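Long-range contacts in UDP-glucose:anthocyanidin 3-O-glucosyltransferase (Clitoria ternatea, PDB 4REL), which belongs to the plant glycosyltransferases of the GT-B fold, with two Rossmann-like domains facing each other across a cleft: residues V285-E290 / F390-F395; V383-K388 / V396-L401; V297-E302 / S324-S329; L234-L239 / E434-L439; L21-L26 / P242-P247. All blocks are in the same frame, centred on the assembly; numbering follows the deposited sequence. Where two conformers were deposited one is given.

Contact 1 (V285-E290 / F390-F395); sequences VAEALE and FTKNGF
Val285 divides its two methyls between two phenylalanines. The branch at CB sends CG2 over one face of Phe390, 3.6 Å from the ring centroid and 18° off the normal, a CH-pi contact displaced toward the CG side of the ring. CG1, anti to the backbone N (chi1 166°), turns the other way and meets CE2 of Phe395 at 4.0 Å. The Phe395 ring takes a closer touch from Ala288, whose CB lies 3.4 Å from its CD2, and CE1 of Phe390 stands over the centre of one of its faces. Toward solvent the contact changes character. The aliphatic part of Lys392 crosses Glu287 at about a right angle, with CD 3.7 Å from Glu287 CB in one of the two conformers of the lysine, so that this touch is less certain. The start of the second helix is fixed locally by Thr391, an N-cap whose OG1 accepts from Gly394 N at 3.0 Å. Helix 279-292 thus packs beside the N-terminal end of helix 392-403, with Trp298 of strand 296-299 touching Val285 and Leu289, and Val341 of strand 337-342 against both phenylalanines.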
# COMPACT_ATOMS: atom_id res chain seq x y z
N VAL A 285 4.19 -12.98 19.56
CA VAL A 285 2.80 -12.67 19.22
C VAL A 285 1.87 -13.75 19.77
O VAL A 285 0.86 -13.43 20.42
CB VAL A 285 2.63 -12.51 17.70
CG1 VAL A 285 1.14 -12.53 17.31
CG2 VAL A 285 3.30 -11.21 17.23
N ALA A 286 2.21 -15.01 19.54
CA ALA A 286 1.38 -16.10 20.07
C ALA A 286 1.27 -16.07 21.60
O ALA A 286 0.16 -16.17 22.14
CB ALA A 286 1.89 -17.47 19.59
N GLU A 287 2.40 -15.92 22.29
CA GLU A 287 2.38 -15.88 23.75
C GLU A 287 1.51 -14.75 24.29
O GLU A 287 0.75 -14.93 25.26
CB GLU A 287 3.81 -15.72 24.29
CG GLU A 287 4.67 -16.94 24.05
CD GLU A 287 6.09 -16.73 24.51
OE1 GLU A 287 6.46 -15.58 24.83
OE2 GLU A 287 6.84 -17.73 24.55
N ALA A 288 1.63 -13.57 23.67
CA ALA A 288 0.87 -12.39 24.10
C ALA A 288 -0.61 -12.58 23.83
O ALA A 288 -1.44 -12.25 24.67
CB ALA A 288 1.38 -11.14 23.41
N LEU A 289 -0.94 -13.11 22.66
CA LEU A 289 -2.34 -13.34 22.34
C LEU A 289 -2.96 -14.30 23.34
O LEU A 289 -4.04 -14.03 23.89
CB LEU A 289 -2.49 -13.88 20.91
CG LEU A 289 -2.37 -12.86 19.78
CD1 LEU A 289 -2.45 -13.56 18.42
CD2 LEU A 289 -3.44 -11.78 19.89
N GLU A 290 -2.28 -15.41 23.62
CA GLU A 290 -2.81 -16.39 24.56
C GLU A 290 -2.94 -15.80 25.96
O GLU A 290 -3.97 -15.95 26.62
CB GLU A 290 -1.93 -17.65 24.62
CG GLU A 290 -2.44 -18.67 25.62
CD GLU A 290 -1.77 -20.02 25.50
OE1 GLU A 290 -0.82 -20.17 24.70
OE2 GLU A 290 -2.22 -20.96 26.20
N PHE A 390 7.75 -6.96 18.57
CA PHE A 390 6.81 -7.73 19.36
C PHE A 390 7.52 -8.44 20.49
O PHE A 390 8.51 -9.14 20.28
CB PHE A 390 6.09 -8.78 18.50
CG PHE A 390 5.05 -8.21 17.58
CD1 PHE A 390 3.94 -7.56 18.09
CD2 PHE A 390 5.18 -8.35 16.20
CE1 PHE A 390 2.96 -7.04 17.24
CE2 PHE A 390 4.22 -7.83 15.35
CZ PHE A 390 3.11 -7.18 15.86
N THR A 391 7.02 -8.23 21.70
CA THR A 391 7.44 -9.01 22.86
C THR A 391 6.15 -9.40 23.55
O THR A 391 5.13 -8.76 23.34
CB THR A 391 8.26 -8.18 23.85
OG1 THR A 391 7.44 -7.12 24.37
CG2 THR A 391 9.49 -7.57 23.17
N LYS A 392 6.19 -10.43 24.38
CA LYS A 392 4.96 -10.84 25.07
C LYS A 392 4.40 -9.74 25.97
O LYS A 392 3.26 -9.33 25.81
CB LYS A 392 5.17 -12.12 25.89
CG LYS A 392 3.91 -12.59 26.62
CD LYS A 392 4.17 -13.84 27.45
CE LYS A 392 5.16 -13.57 28.57
NZ LYS A 392 5.50 -14.81 29.32
N ASN A 393 5.21 -9.24 26.90
CA ASN A 393 4.71 -8.24 27.82
C ASN A 393 4.30 -6.94 27.15
O ASN A 393 3.26 -6.37 27.49
CB ASN A 393 5.72 -7.99 28.95
CG ASN A 393 5.86 -9.19 29.88
OD1 ASN A 393 5.03 -10.11 29.86
ND2 ASN A 393 6.91 -9.18 30.70
N GLY A 394 5.08 -6.48 26.18
CA GLY A 394 4.79 -5.23 25.51
C GLY A 394 3.51 -5.29 24.69
O GLY A 394 2.70 -4.37 24.73
N PHE A 395 3.34 -6.37 23.95
CA PHE A 395 2.18 -6.55 23.09
C PHE A 395 0.91 -6.72 23.94
O PHE A 395 -0.14 -6.18 23.59
CB PHE A 395 2.42 -7.74 22.15
CG PHE A 395 1.34 -7.95 21.12
CD1 PHE A 395 0.53 -6.91 20.69
CD2 PHE A 395 1.16 -9.20 20.57
CE1 PHE A 395 -0.45 -7.14 19.75
CE2 PHE A 395 0.19 -9.44 19.62
CZ PHE A 395 -0.62 -8.40 19.21

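Contact 2 (V383-K388 / V396-L401); sequences VIVEGK and VKSLNL
Glu386 and Lys397 carry the charged part of this contact, and they meet more by their lengths than by their charges. Both chains are extended beyond CG and cross obliquely. The carboxylate lies beside the methylenes of the lysine, Glu386 OE2 being 3.3 Å from Lys397 CD, whereas the salt bridge from OE2 to NZ is long at 3.8 Å. A chi1 of -178° puts Glu386 CG anti to its backbone N, and the extended chain beyond it brings the carboxylate alongside Lys397.

Hydrogen bonding is weak. Ser398 OG accepts from Glu386 N in a weak bond of 3.4 Å with a fairly straight N-H...O angle of 161°, and it also has a weak bond to Gly394 O, one helical turn back.

The topology is that of the Rossmann-like C-terminal domain of a GT-B enzyme: strand 382-384, an outermost strand of the parallel sheet, runs through a type II turn at Val385-Lys388 and a short connection into helix 392-403, which folds back against it.

Van der Waals packing completes the interface. Val383 CG1 meets Leu401 CD2 at 3.9 Å, an apolar pair whose side chains cross at a slant. Val385 CG2, anti to the backbone N, is a methyl packed against the serine oxygen, 3.9 Å from Ser398 OG, and Ile360 of the adjoining strand 359-361 touches both Val385 and Ser398.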
# COMPACT_ATOMS: atom_id res chain seq x y z
N VAL A 383 -1.14 2.82 18.18
CA VAL A 383 0.17 2.91 18.84
C VAL A 383 1.17 2.04 18.11
O VAL A 383 0.81 1.04 17.48
CB VAL A 383 0.12 2.48 20.33
CG1 VAL A 383 -0.71 3.46 21.15
CG2 VAL A 383 -0.41 1.07 20.48
N ILE A 384 2.43 2.44 18.15
CA ILE A 384 3.49 1.55 17.73
C ILE A 384 3.71 0.63 18.93
O ILE A 384 3.74 1.10 20.07
CB ILE A 384 4.77 2.33 17.40
CG1 ILE A 384 4.52 3.21 16.17
CG2 ILE A 384 5.94 1.36 17.19
CD1 ILE A 384 5.64 4.23 15.88
N VAL A 385 3.84 -0.67 18.67
CA VAL A 385 3.81 -1.65 19.75
C VAL A 385 4.89 -1.28 20.76
O VAL A 385 5.96 -0.79 20.38
CB VAL A 385 3.95 -3.11 19.24
CG1 VAL A 385 5.38 -3.39 18.74
CG2 VAL A 385 3.54 -4.11 20.32
N GLU A 386 4.57 -1.44 22.03
CA GLU A 386 5.49 -1.06 23.09
C GLU A 386 6.72 -1.94 22.97
O GLU A 386 6.61 -3.17 23.00
CB GLU A 386 4.82 -1.25 24.46
CG GLU A 386 5.69 -0.82 25.64
CD GLU A 386 4.96 -0.95 26.97
OE1 GLU A 386 3.80 -0.49 27.07
OE2 GLU A 386 5.55 -1.52 27.92
N GLY A 387 7.88 -1.31 22.78
CA GLY A 387 9.12 -2.02 22.54
C GLY A 387 9.65 -1.88 21.12
O GLY A 387 10.84 -2.11 20.88
N LYS A 388 8.76 -1.52 20.20
CA LYS A 388 9.06 -1.36 18.77
C LYS A 388 9.27 -2.69 18.03
O LYS A 388 9.41 -2.72 16.81
CB LYS A 388 10.23 -0.41 18.53
CG LYS A 388 10.04 0.95 19.19
CD LYS A 388 11.32 1.78 19.12
CE LYS A 388 11.16 3.08 19.91
NZ LYS A 388 12.28 4.03 19.65
N VAL A 396 1.00 -7.45 25.05
CA VAL A 396 -0.14 -7.57 25.96
C VAL A 396 -0.57 -6.19 26.43
O VAL A 396 -1.76 -5.89 26.48
CB VAL A 396 0.19 -8.47 27.19
CG1 VAL A 396 -0.85 -8.28 28.29
CG2 VAL A 396 0.25 -9.93 26.79
N LYS A 397 0.40 -5.34 26.78
CA LYS A 397 0.07 -3.98 27.21
C LYS A 397 -0.63 -3.19 26.11
O LYS A 397 -1.62 -2.52 26.39
CB LYS A 397 1.31 -3.24 27.73
CG LYS A 397 1.82 -3.80 29.06
CD LYS A 397 3.11 -3.12 29.52
CE LYS A 397 3.65 -3.78 30.79
NZ LYS A 397 4.87 -3.10 31.31
N SER A 398 -0.15 -3.30 24.88
CA SER A 398 -0.78 -2.57 23.76
C SER A 398 -2.19 -3.07 23.50
O SER A 398 -3.10 -2.28 23.21
CB SER A 398 0.07 -2.68 22.49
OG SER A 398 1.32 -2.03 22.69
N LEU A 399 -2.39 -4.39 23.60
CA LEU A 399 -3.71 -4.98 23.39
C LEU A 399 -4.68 -4.47 24.44
O LEU A 399 -5.81 -4.11 24.12
CB LEU A 399 -3.64 -6.51 23.44
CG LEU A 399 -3.01 -7.19 22.22
CD1 LEU A 399 -2.66 -8.65 22.53
CD2 LEU A 399 -3.99 -7.14 21.08
N ASN A 400 -4.24 -4.41 25.70
CA ASN A 400 -5.12 -3.91 26.75
C ASN A 400 -5.47 -2.44 26.59
O ASN A 400 -6.62 -2.04 26.79
CB ASN A 400 -4.52 -4.17 28.13
CG ASN A 400 -4.81 -5.56 28.64
OD1 ASN A 400 -5.87 -5.82 29.22
ND2 ASN A 400 -3.87 -6.47 28.43
N LEU A 401 -4.46 -1.65 26.23
CA LEU A 401 -4.64 -0.21 26.05
C LEU A 401 -5.75 0.08 25.06
O LEU A 401 -6.69 0.81 25.38
CB LEU A 401 -3.34 0.43 25.58
CG LEU A 401 -3.44 1.90 25.19
CD1 LEU A 401 -3.81 2.72 26.41
CD2 LEU A 401 -2.13 2.39 24.60

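Contact 3 (V297-E302 / S324-S329); sequences VWALKE and SWVPQS
Val297 and Val326 meet methyl to methyl, CG1 to CG1 at 3.9 Å, where strand 296-299 of a Rossmann-like parallel sheet meets the loop that follows its neighbour, strand 320-323. Ala299 CB stands a little farther from the same methyl, 4.3 Å from Val326 CG1. Val326 CG1 lies anti to its carbonyl carbon (chi1 -58°), facing strand 296-299. Beyond the valines the backbones come closer, Leu300 and Ser324 being the nearest pair by CA, and the contact becomes polar. Ser324 CA points its hydrogen almost straight at Leu300 O, with 3.4 Å between CA and O and an angle of 171° at the hydrogen.

The next shell holds these groups in place. Val297 and Ala299 are bonded through their backbones to strand 266-270, and Trp298 to strand 320-323, so the sheet fixes the strand part, 297-299. Trp257 and Leu258 of helix 254-259 touch Val297, while Cys254 and Tyr268 touch Val326. Farther along, Gln328 is tied to Tyr268 and Glu351.

At the loop ends, water takes over the bridging. One molecule donates to Leu300 O at 2.9 Å and also bonds Ser324 OG; a second, lying 2.6 Å from Ser324 OG, donates to Glu302 OE2, likewise at 2.6 Å.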
# COMPACT_ATOMS: atom_id res chain seq x y z
N VAL A 297 -8.35 -13.16 15.70
CA VAL A 297 -8.23 -13.85 14.42
C VAL A 297 -6.85 -13.49 13.90
O VAL A 297 -6.53 -12.32 13.72
CB VAL A 297 -9.27 -13.36 13.41
CG1 VAL A 297 -9.05 -14.07 12.07
CG2 VAL A 297 -10.67 -13.62 13.92
N TRP A 298 -6.01 -14.50 13.68
CA TRP A 298 -4.64 -14.26 13.24
C TRP A 298 -4.47 -14.89 11.86
O TRP A 298 -4.58 -16.11 11.72
CB TRP A 298 -3.66 -14.87 14.25
CG TRP A 298 -2.19 -14.61 14.00
CD1 TRP A 298 -1.63 -13.87 12.99
CD2 TRP A 298 -1.09 -15.10 14.79
NE1 TRP A 298 -0.26 -13.86 13.11
CE2 TRP A 298 0.10 -14.62 14.20
CE3 TRP A 298 -1.01 -15.90 15.93
CZ2 TRP A 298 1.36 -14.91 14.72
CZ3 TRP A 298 0.25 -16.20 16.44
CH2 TRP A 298 1.41 -15.71 15.84
N ALA A 299 -4.25 -14.05 10.86
CA ALA A 299 -3.98 -14.52 9.51
C ALA A 299 -2.48 -14.73 9.46
O ALA A 299 -1.71 -13.77 9.51
CB ALA A 299 -4.42 -13.50 8.47
N LEU A 300 -2.08 -16.00 9.38
CA LEU A 300 -0.70 -16.42 9.51
C LEU A 300 -0.37 -17.44 8.42
O LEU A 300 -1.10 -18.42 8.24
CB LEU A 300 -0.48 -17.06 10.89
CG LEU A 300 0.90 -17.64 11.23
CD1 LEU A 300 1.93 -16.54 11.36
CD2 LEU A 300 0.85 -18.46 12.51
N LYS A 301 0.72 -17.22 7.69
CA LYS A 301 1.16 -18.18 6.67
C LYS A 301 1.36 -19.58 7.24
O LYS A 301 1.91 -19.75 8.33
CB LYS A 301 2.44 -17.72 5.97
CG LYS A 301 2.23 -16.63 4.94
CD LYS A 301 3.52 -16.32 4.18
CE LYS A 301 3.35 -15.08 3.30
NZ LYS A 301 4.62 -14.66 2.64
N GLU A 302 0.92 -20.56 6.46
CA GLU A 302 0.95 -21.97 6.82
C GLU A 302 2.32 -22.44 7.28
O GLU A 302 2.44 -23.25 8.20
CB GLU A 302 0.53 -22.73 5.56
CG GLU A 302 0.17 -24.16 5.75
CD GLU A 302 -0.43 -24.74 4.48
OE1 GLU A 302 0.33 -25.26 3.64
OE2 GLU A 302 -1.66 -24.65 4.32
N SER A 324 -4.89 -19.35 7.48
CA SER A 324 -3.94 -18.99 6.44
C SER A 324 -4.39 -17.76 5.65
O SER A 324 -3.56 -17.05 5.08
CB SER A 324 -3.72 -20.17 5.48
OG SER A 324 -3.18 -21.27 6.17
N TRP A 325 -5.70 -17.53 5.63
CA TRP A 325 -6.28 -16.44 4.85
C TRP A 325 -7.59 -15.96 5.46
O TRP A 325 -8.36 -16.76 6.00
CB TRP A 325 -6.52 -16.91 3.41
CG TRP A 325 -7.33 -15.96 2.58
CD1 TRP A 325 -6.86 -14.94 1.80
CD2 TRP A 325 -8.76 -15.93 2.45
NE1 TRP A 325 -7.90 -14.28 1.19
CE2 TRP A 325 -9.08 -14.87 1.57
CE3 TRP A 325 -9.80 -16.71 2.98
CZ2 TRP A 325 -10.40 -14.57 1.23
CZ3 TRP A 325 -11.10 -16.40 2.63
CH2 TRP A 325 -11.39 -15.34 1.77
N VAL A 326 -7.85 -14.65 5.39
CA VAL A 326 -9.15 -14.11 5.74
C VAL A 326 -9.61 -13.14 4.65
O VAL A 326 -8.78 -12.57 3.94
CB VAL A 326 -9.13 -13.35 7.10
CG1 VAL A 326 -8.67 -14.25 8.22
CG2 VAL A 326 -8.26 -12.11 7.01
N PRO A 327 -10.93 -12.96 4.51
CA PRO A 327 -11.43 -11.87 3.67
C PRO A 327 -11.23 -10.55 4.42
O PRO A 327 -12.13 -10.10 5.15
CB PRO A 327 -12.91 -12.22 3.50
CG PRO A 327 -13.27 -12.97 4.75
CD PRO A 327 -12.02 -13.72 5.16
N GLN A 328 -10.06 -9.95 4.27
CA GLN A 328 -9.66 -8.87 5.18
C GLN A 328 -10.59 -7.66 5.14
O GLN A 328 -10.90 -7.10 6.18
CB GLN A 328 -8.21 -8.44 4.93
CG GLN A 328 -7.73 -7.33 5.86
CD GLN A 328 -6.26 -7.05 5.71
OE1 GLN A 328 -5.43 -7.74 6.29
NE2 GLN A 328 -5.93 -6.02 4.95
N SER A 329 -11.05 -7.29 3.94
CA SER A 329 -11.99 -6.18 3.77
C SER A 329 -13.21 -6.38 4.64
O SER A 329 -13.65 -5.46 5.34
CB SER A 329 -12.44 -6.08 2.31
OG SER A 329 -11.35 -5.80 1.45
O HOH W 1 -2.13 -21.00 8.93
O HOH W 2 -3.75 -23.68 5.47

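Contact 4 (L234-L239 / E434-L439); sequences LYVVPL and EDFNTL
Tyr235 meets Asp435 at the edge of its ring: Asp435 OD2 lies near the ring plane there, though the nearer side-chain atom is Tyr235 CB, 4.0 Å from OD2. The ring itself leads away from the helix, and its OH bonds to Asp218. The other ring, Phe436, takes Val236 CG1 obliquely at 3.9 Å from its CD1, while Lys27, Leu28 and Ile31 of helix 18-31 also touch it.

The polar link is a single, nearly linear bond. Tyr235 N gives its hydrogen to Asp435 OD2 at 2.9 Å and 177°, arriving on the anti side of the oxygen and 22° out of the carboxylate plane. The other oxygen, OD1, accepts from Gln431 NE2, so both oxygens of this buried carboxylate have a donor. Tyr235 O, also buried, has no partner in the model; Asp435 CB comes to 3.2 Å from it.

Leu234 straddles the helix surface, CD2 against Thr438 CG2 at 3.7 Å and CD1 against Leu439 CB at 4.0 Å. In the way familiar from GT-B enzymes, the C-terminal helix 431-445 returns to the N-terminal Rossmann-like domain and packs on its outermost strand, 233-235.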
# COMPACT_ATOMS: atom_id res chain seq x y z
N LEU A 234 -3.24 14.84 -7.60
CA LEU A 234 -4.63 14.41 -7.63
C LEU A 234 -4.81 13.23 -6.68
O LEU A 234 -3.99 12.30 -6.66
CB LEU A 234 -5.03 14.00 -9.05
CG LEU A 234 -4.88 15.03 -10.18
CD1 LEU A 234 -5.13 14.39 -11.57
CD2 LEU A 234 -5.83 16.19 -9.94
N TYR A 235 -5.88 13.26 -5.89
CA TYR A 235 -6.20 12.13 -5.02
C TYR A 235 -7.42 11.41 -5.58
O TYR A 235 -8.46 12.02 -5.81
CB TYR A 235 -6.51 12.59 -3.59
CG TYR A 235 -5.32 13.02 -2.76
CD1 TYR A 235 -4.85 12.22 -1.72
CD2 TYR A 235 -4.68 14.23 -2.99
CE1 TYR A 235 -3.76 12.61 -0.94
CE2 TYR A 235 -3.60 14.63 -2.22
CZ TYR A 235 -3.15 13.82 -1.20
OH TYR A 235 -2.08 14.24 -0.44
N VAL A 236 -7.28 10.11 -5.83
CA VAL A 236 -8.41 9.29 -6.24
C VAL A 236 -8.67 8.25 -5.16
O VAL A 236 -7.75 7.58 -4.70
CB VAL A 236 -8.16 8.63 -7.60
CG1 VAL A 236 -9.31 7.69 -7.97
CG2 VAL A 236 -7.99 9.70 -8.66
N VAL A 237 -9.94 8.16 -4.75
CA VAL A 237 -10.35 7.31 -3.64
C VAL A 237 -9.89 5.87 -3.87
O VAL A 237 -10.18 5.29 -4.92
CB VAL A 237 -11.88 7.36 -3.46
CG1 VAL A 237 -12.38 6.21 -2.60
CG2 VAL A 237 -12.30 8.70 -2.86
N PRO A 238 -9.17 5.30 -2.89
CA PRO A 238 -8.56 3.97 -3.02
C PRO A 238 -9.53 2.81 -2.86
O PRO A 238 -9.14 1.67 -3.11
CB PRO A 238 -7.55 3.94 -1.86
CG PRO A 238 -8.12 4.90 -0.86
CD PRO A 238 -8.72 6.00 -1.68
N LEU A 239 -10.76 3.09 -2.42
CA LEU A 239 -11.77 2.06 -2.22
C LEU A 239 -11.99 1.28 -3.50
O LEU A 239 -11.91 1.84 -4.60
CB LEU A 239 -13.09 2.68 -1.75
CG LEU A 239 -13.01 3.38 -0.40
CD1 LEU A 239 -14.37 3.98 -0.01
CD2 LEU A 239 -12.53 2.41 0.67
N GLU A 434 -13.74 15.49 -7.65
CA GLU A 434 -13.23 16.49 -8.58
C GLU A 434 -11.90 16.03 -9.19
O GLU A 434 -11.68 16.18 -10.39
CB GLU A 434 -13.04 17.84 -7.88
CG GLU A 434 -12.42 18.91 -8.78
CD GLU A 434 -11.78 20.05 -8.01
OE1 GLU A 434 -12.33 20.45 -6.96
OE2 GLU A 434 -10.71 20.53 -8.44
N ASP A 435 -11.02 15.48 -8.37
CA ASP A 435 -9.71 15.06 -8.84
C ASP A 435 -9.82 13.93 -9.86
O ASP A 435 -9.04 13.88 -10.81
CB ASP A 435 -8.82 14.64 -7.67
CG ASP A 435 -8.29 15.83 -6.90
OD1 ASP A 435 -8.66 16.99 -7.24
OD2 ASP A 435 -7.51 15.60 -5.95
N PHE A 436 -10.78 13.03 -9.66
CA PHE A 436 -11.00 11.95 -10.60
C PHE A 436 -11.44 12.53 -11.94
O PHE A 436 -10.97 12.11 -13.00
CB PHE A 436 -12.04 10.96 -10.10
CG PHE A 436 -12.30 9.81 -11.05
CD1 PHE A 436 -11.41 8.75 -11.13
CD2 PHE A 436 -13.43 9.80 -11.85
CE1 PHE A 436 -11.65 7.69 -12.01
CE2 PHE A 436 -13.67 8.74 -12.73
CZ PHE A 436 -12.77 7.69 -12.80
N ASN A 437 -12.34 13.50 -11.91
CA ASN A 437 -12.79 14.14 -13.14
C ASN A 437 -11.62 14.84 -13.84
O ASN A 437 -11.51 14.80 -15.06
CB ASN A 437 -13.93 15.13 -12.87
CG ASN A 437 -15.23 14.43 -12.49
OD1 ASN A 437 -15.51 13.33 -12.97
ND2 ASN A 437 -16.02 15.07 -11.63
N THR A 438 -10.74 15.45 -13.06
CA THR A 438 -9.57 16.11 -13.63
C THR A 438 -8.69 15.11 -14.36
O THR A 438 -8.21 15.38 -15.48
CB THR A 438 -8.75 16.81 -12.52
OG1 THR A 438 -9.54 17.87 -11.98
CG2 THR A 438 -7.46 17.38 -13.08
N LEU A 439 -8.50 13.94 -13.75
CA LEU A 439 -7.72 12.87 -14.34
C LEU A 439 -8.35 12.37 -15.63
O LEU A 439 -7.67 12.20 -16.64
CB LEU A 439 -7.55 11.72 -13.34
CG LEU A 439 -6.85 10.45 -13.82
CD1 LEU A 439 -5.46 10.76 -14.35
CD2 LEU A 439 -6.77 9.41 -12.68

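Contact 5 (L21-L26 / P242-P247); sequences LLNLVL and PQLLLP
Leu244 packs on Asn23 and Leu22 in a largely apolar contact between helix 18-31 of the N-terminal Rossmann-like domain and a loop that, in this GT-B fold, follows the last strand of that domain's sheet. The leucine fork spreads over the helix: CD1 meets Leu22 CD2 at 4.0 Å, and CD2 sits 3.6 Å from Asn23 CG, the two side chains crossing at about a right angle. Leu26 comes in one turn later, its CD1 3.7 Å from Leu244 N, while its CD2 faces the amide end of Gln243, 3.9 Å from OE1.

The polar ends of Asn23 are used outside this pair of segments. OD1 accepts from Cys241 N and ND2 donates to Leu239 O, so one amide grips the same loop at two points just before Pro242. Pro56 touches both Leu26 and Gln243, and Arg53 bonds to Leu244 O. The closest approach across the contact is that of Asn23 OD1 to Leu244 CD2, 3.5 Å.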
# COMPACT_ATOMS: atom_id res chain seq x y z
N LEU A 21 -3.69 -0.33 -8.80
CA LEU A 21 -3.61 0.26 -10.13
C LEU A 21 -4.71 -0.32 -11.04
O LEU A 21 -5.29 0.41 -11.84
CB LEU A 21 -2.22 0.07 -10.74
CG LEU A 21 -2.00 0.81 -12.06
CD1 LEU A 21 -2.37 2.29 -11.94
CD2 LEU A 21 -0.55 0.65 -12.48
N LEU A 22 -4.99 -1.61 -10.92
CA LEU A 22 -6.10 -2.18 -11.70
C LEU A 22 -7.39 -1.51 -11.28
O LEU A 22 -8.26 -1.23 -12.12
CB LEU A 22 -6.22 -3.69 -11.51
CG LEU A 22 -7.42 -4.33 -12.20
CD1 LEU A 22 -7.34 -4.08 -13.68
CD2 LEU A 22 -7.43 -5.83 -11.90
N ASN A 23 -7.53 -1.26 -9.99
CA ASN A 23 -8.70 -0.58 -9.45
C ASN A 23 -8.91 0.76 -10.15
O ASN A 23 -10.01 1.08 -10.61
CB ASN A 23 -8.53 -0.38 -7.95
CG ASN A 23 -9.80 0.04 -7.26
OD1 ASN A 23 -10.90 -0.44 -7.58
ND2 ASN A 23 -9.67 0.93 -6.28
N LEU A 24 -7.84 1.55 -10.24
CA LEU A 24 -7.93 2.85 -10.90
C LEU A 24 -8.27 2.72 -12.38
O LEU A 24 -9.14 3.42 -12.91
CB LEU A 24 -6.63 3.63 -10.72
CG LEU A 24 -6.56 4.97 -11.47
CD1 LEU A 24 -7.58 5.96 -10.93
CD2 LEU A 24 -5.15 5.55 -11.38
N VAL A 25 -7.59 1.80 -13.07
CA VAL A 25 -7.84 1.60 -14.50
C VAL A 25 -9.28 1.13 -14.75
O VAL A 25 -9.92 1.56 -15.73
CB VAL A 25 -6.82 0.60 -15.10
CG1 VAL A 25 -7.21 0.20 -16.52
CG2 VAL A 25 -5.42 1.23 -15.10
N LEU A 26 -9.80 0.26 -13.88
CA LEU A 26 -11.20 -0.16 -14.01
C LEU A 26 -12.14 1.04 -13.93
O LEU A 26 -13.10 1.12 -14.70
CB LEU A 26 -11.56 -1.20 -12.93
CG LEU A 26 -11.00 -2.60 -13.15
CD1 LEU A 26 -11.17 -3.46 -11.91
CD2 LEU A 26 -11.67 -3.29 -14.34
N PRO A 242 -16.65 -2.07 -7.74
CA PRO A 242 -17.23 -3.42 -7.71
C PRO A 242 -16.54 -4.44 -8.62
O PRO A 242 -16.48 -5.62 -8.26
CB PRO A 242 -18.69 -3.20 -8.14
CG PRO A 242 -18.74 -1.80 -8.68
CD PRO A 242 -17.67 -1.04 -7.96
N GLN A 243 -16.02 -4.00 -9.77
CA GLN A 243 -15.39 -4.92 -10.72
C GLN A 243 -14.04 -5.45 -10.23
O GLN A 243 -13.53 -6.45 -10.74
CB GLN A 243 -15.26 -4.29 -12.11
CG GLN A 243 -14.94 -5.30 -13.22
CD GLN A 243 -15.48 -4.88 -14.58
OE1 GLN A 243 -15.55 -3.70 -14.90
NE2 GLN A 243 -15.88 -5.87 -15.38
N LEU A 244 -13.44 -4.77 -9.25
CA LEU A 244 -12.17 -5.25 -8.70
C LEU A 244 -12.40 -6.51 -7.87
O LEU A 244 -11.58 -7.43 -7.88
CB LEU A 244 -11.52 -4.17 -7.84
CG LEU A 244 -10.11 -4.49 -7.31
CD1 LEU A 244 -9.12 -4.59 -8.46
CD2 LEU A 244 -9.67 -3.44 -6.31
N LEU A 245 -13.52 -6.54 -7.16
CA LEU A 245 -13.80 -7.60 -6.21
C LEU A 245 -14.11 -8.94 -6.87
O LEU A 245 -14.86 -9.01 -7.84
CB LEU A 245 -14.93 -7.19 -5.26
CG LEU A 245 -14.61 -5.97 -4.39
CD1 LEU A 245 -15.28 -4.72 -4.93
CD2 LEU A 245 -15.01 -6.19 -2.94
N LEU A 246 -13.52 -10.00 -6.32
CA LEU A 246 -13.84 -11.36 -6.72
C LEU A 246 -14.49 -12.07 -5.54
O LEU A 246 -13.80 -12.38 -4.56
CB LEU A 246 -12.58 -12.10 -7.17
CG LEU A 246 -11.86 -11.50 -8.39
CD1 LEU A 246 -10.54 -12.22 -8.67
CD2 LEU A 246 -12.75 -11.52 -9.62
N PRO A 247 -15.81 -12.31 -5.62
CA PRO A 247 -16.58 -13.06 -4.62
C PRO A 247 -15.83 -14.29 -4.15
O PRO A 247 -15.32 -15.06 -4.98
CB PRO A 247 -17.83 -13.47 -5.41
CG PRO A 247 -18.05 -12.31 -6.32
CD PRO A 247 -16.67 -11.79 -6.69

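Contacts 1, 2 and 3 belong to one Rossmann-like domain, contacts 4 and 5 mainly to the other. Helix 392-403 serves both contact 1 and contact 2, whose centres lie about 9 Å apart; Trp298 of strand 296-299 carries contact 1 on toward contact 3. Contacts 4 and 5 meet at Asn23 and Leu24, although 195 and 216 residues separate the closest ends of their segments. Chemistry follows depth: buried contacts 1 and 5 rest mainly on apolar packing, and buried contact 4 adds one straight bond to a carboxylate. Contacts 2 and 3, only partly buried, add to their apolar pairs a long salt bridge with a weak bond, and bridging waters, respectively.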